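PDB 6N1B: carbohydrate-binding protein from Flavonifractor plautii, which probably removes the acetyl group from the N-acetylgalactosamine of the blood group A antigen, and binds the blood group B trisaccharide in a glycan pocket. Local coordinates for residues M132-N137 with V159-P164. Sequence-based numbering, arbitrary orientation.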
loop_
_atom_site.group_PDB
_atom_site.type_symbol
_atom_site.label_atom_id
_atom_site.label_comp_id
_atom_site.label_asym_id
_atom_site.label_seq_id
_atom_site.Cartn_x
_atom_site.Cartn_y
_atom_site.Cartn_z
ATOM N N MET A 132 1.185 8.530 13.752
ATOM C CA MET A 132 0.874 7.712 12.582
ATOM C C MET A 132 -0.472 7.038 12.736
ATOM O O MET A 132 -0.873 6.572 13.792
ATOM C CB MET A 132 1.962 6.609 12.397
ATOM C CG MET A 132 3.381 7.158 12.059
ATOM S SD MET A 132 3.473 7.879 10.442
ATOM C CE MET A 132 5.195 8.392 10.532
ATOM N N MET A 133 -1.151 6.968 11.547
ATOM C CA MET A 133 -2.474 6.332 11.438
ATOM C C MET A 133 -2.336 5.174 10.409
ATOM O O MET A 133 -2.104 5.461 9.259
ATOM C CB MET A 133 -3.490 7.355 10.948
ATOM C CG MET A 133 -3.606 8.612 11.805
ATOM S SD MET A 133 -4.751 9.848 11.156
ATOM C CE MET A 133 -6.335 9.120 11.573
ATOM N N ALA A 134 -2.386 3.934 10.937
ATOM C CA ALA A 134 -2.183 2.790 10.089
ATOM C C ALA A 134 -3.578 2.099 9.832
ATOM O O ALA A 134 -4.225 1.627 10.794
ATOM C CB ALA A 134 -1.252 1.775 10.770
ATOM N N TYR A 135 -3.980 2.102 8.566
ATOM C CA TYR A 135 -5.246 1.502 8.128
ATOM C C TYR A 135 -4.986 0.145 7.507
ATOM O O TYR A 135 -3.910 -0.087 6.922
ATOM C CB TYR A 135 -5.873 2.411 7.063
ATOM C CG TYR A 135 -6.286 3.789 7.570
ATOM C CD1 TYR A 135 -5.398 4.853 7.552
ATOM C CD2 TYR A 135 -7.580 4.053 7.971
ATOM C CE1 TYR A 135 -5.802 6.096 7.980
ATOM C CE2 TYR A 135 -8.006 5.297 8.394
ATOM C CZ TYR A 135 -7.094 6.342 8.335
ATOM O OH TYR A 135 -7.455 7.606 8.737
ATOM N N TRP A 136 -5.979 -0.718 7.527
ATOM C CA TRP A 136 -5.914 -1.976 6.740
ATOM C C TRP A 136 -7.351 -2.457 6.517
ATOM O O TRP A 136 -8.309 -1.893 7.031
ATOM C CB TRP A 136 -5.053 -3.049 7.408
ATOM C CG TRP A 136 -5.660 -3.641 8.638
ATOM C CD1 TRP A 136 -6.393 -4.812 8.710
ATOM C CD2 TRP A 136 -5.625 -3.129 9.967
ATOM N NE1 TRP A 136 -6.858 -5.040 9.981
ATOM C CE2 TRP A 136 -6.358 -4.030 10.777
ATOM C CE3 TRP A 136 -5.089 -1.998 10.569
ATOM C CZ2 TRP A 136 -6.570 -3.814 12.099
ATOM C CZ3 TRP A 136 -5.286 -1.811 11.933
ATOM C CH2 TRP A 136 -5.997 -2.706 12.697
ATOM N N ASN A 137 -7.454 -3.532 5.728
ATOM C CA ASN A 137 -8.739 -4.163 5.396
ATOM C C ASN A 137 -8.836 -5.500 6.060
ATOM O O ASN A 137 -7.889 -6.297 5.954
ATOM C CB ASN A 137 -8.857 -4.239 3.881
ATOM C CG ASN A 137 -10.181 -4.725 3.431
ATOM O OD1 ASN A 137 -10.510 -5.899 3.726
ATOM N ND2 ASN A 137 -10.960 -3.917 2.690
ATOM N N VAL A 159 6.053 2.339 18.619
ATOM C CA VAL A 159 6.175 1.032 19.235
ATOM C C VAL A 159 4.828 0.374 19.548
ATOM O O VAL A 159 4.584 -0.826 19.337
ATOM C CB VAL A 159 7.084 1.143 20.559
ATOM C CG1 VAL A 159 7.112 -0.146 21.322
ATOM C CG2 VAL A 159 8.446 1.642 20.218
ATOM N N HIS A 160 3.902 1.195 20.118
ATOM C CA HIS A 160 2.586 0.755 20.497
ATOM C C HIS A 160 1.535 1.347 19.531
ATOM O O HIS A 160 1.529 2.570 19.348
ATOM C CB HIS A 160 2.309 1.219 21.939
ATOM C CG HIS A 160 3.320 0.721 22.881
ATOM N ND1 HIS A 160 4.331 1.547 23.318
ATOM C CD2 HIS A 160 3.473 -0.457 23.451
ATOM C CE1 HIS A 160 5.090 0.873 24.178
ATOM N NE2 HIS A 160 4.639 -0.381 24.222
ATOM N N TRP A 161 0.719 0.446 18.956
ATOM C CA TRP A 161 -0.205 0.826 17.915
ATOM C C TRP A 161 -1.617 0.367 18.310
ATOM O O TRP A 161 -1.831 -0.839 18.513
ATOM C CB TRP A 161 0.200 0.051 16.601
ATOM C CG TRP A 161 1.550 0.534 16.117
ATOM C CD1 TRP A 161 2.807 0.178 16.595
ATOM C CD2 TRP A 161 1.775 1.447 15.031
ATOM N NE1 TRP A 161 3.762 0.884 15.904
ATOM C CE2 TRP A 161 3.191 1.686 14.925
ATOM C CE3 TRP A 161 0.940 2.195 14.166
ATOM C CZ2 TRP A 161 3.746 2.627 14.053
ATOM C CZ3 TRP A 161 1.495 3.067 13.299
ATOM C CH2 TRP A 161 2.918 3.303 13.226
ATOM N N GLY A 162 -2.539 1.339 18.414
ATOM C CA GLY A 162 -3.852 0.998 18.922
ATOM C C GLY A 162 -4.785 2.196 18.972
ATOM O O GLY A 162 -4.878 2.997 18.047
ATOM N N VAL A 163 -5.510 2.251 20.062
ATOM C CA VAL A 163 -6.556 3.252 20.245
ATOM C C VAL A 163 -6.091 4.328 21.229
ATOM O O VAL A 163 -5.763 3.980 22.387
ATOM C CB VAL A 163 -7.851 2.574 20.783
ATOM C CG1 VAL A 163 -8.976 3.627 20.939
ATOM C CG2 VAL A 163 -8.285 1.507 19.770
ATOM N N PRO A 164 -6.001 5.564 20.782
ATOM C CA PRO A 164 -5.514 6.640 21.719
ATOM C C PRO A 164 -6.326 6.662 23.005
ATOM O O PRO A 164 -7.563 6.540 23.010
ATOM C CB PRO A 164 -5.695 7.921 20.906
ATOM C CG PRO A 164 -5.526 7.457 19.448
ATOM C CD PRO A 164 -6.294 6.115 19.437
#
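Met132 and Ala134 receive the six-membered ring of Trp161 on one side of a blade of what is probably a five-bladed beta-propeller. Both belong to strand 131-140, second in a four-stranded antiparallel sheet; Trp161 comes from the connection that leaves strand 148-155 and runs toward the short strand 163-164. The tight part is small and wholly apolar. Met132 CB approaches Trp161 CH2 to 3.5 Å and reaches CZ3 of the same ring at 3.7 Å, meeting the indole obliquely. Two residues along the strand, the methyl CB of Ala134 sits 4.0 Å from Trp161 CZ3 and is nearly as close to CE3, so the far rim of the benzo ring bridges two successive residues on one side of the strand. With its CG beside the backbone N (chi1 -66°), Trp161 directs the indole at the sheet while its own backbone stays distant: the nearest CA pair, Ala134 and Trp161, is 8.3 Å apart. Met123 of strand 116-126, Ser155 of strand 148-155 and Leu103 of a loop also touch the indole, adding to its burial.

The remainder is looser. Met132 runs beside the indole and then departs; a bend at chi2 (-69°) carries its sulfur away from the ring, with CG still 4.1 Å from Trp161 CH2. Farther along the connection, His160 is exposed and Val159 partly so, and neither reaches the strand. Backbone bonds of Met132 to Ser155 and of Ala134 to Arg153 tie this strand to its neighbour, and Arg153 NH1 also bonds Trp161 O. The one polar atom of the indole is held close by in sequence: Trp161 NE1 hydrogen-bonds Gly158 O.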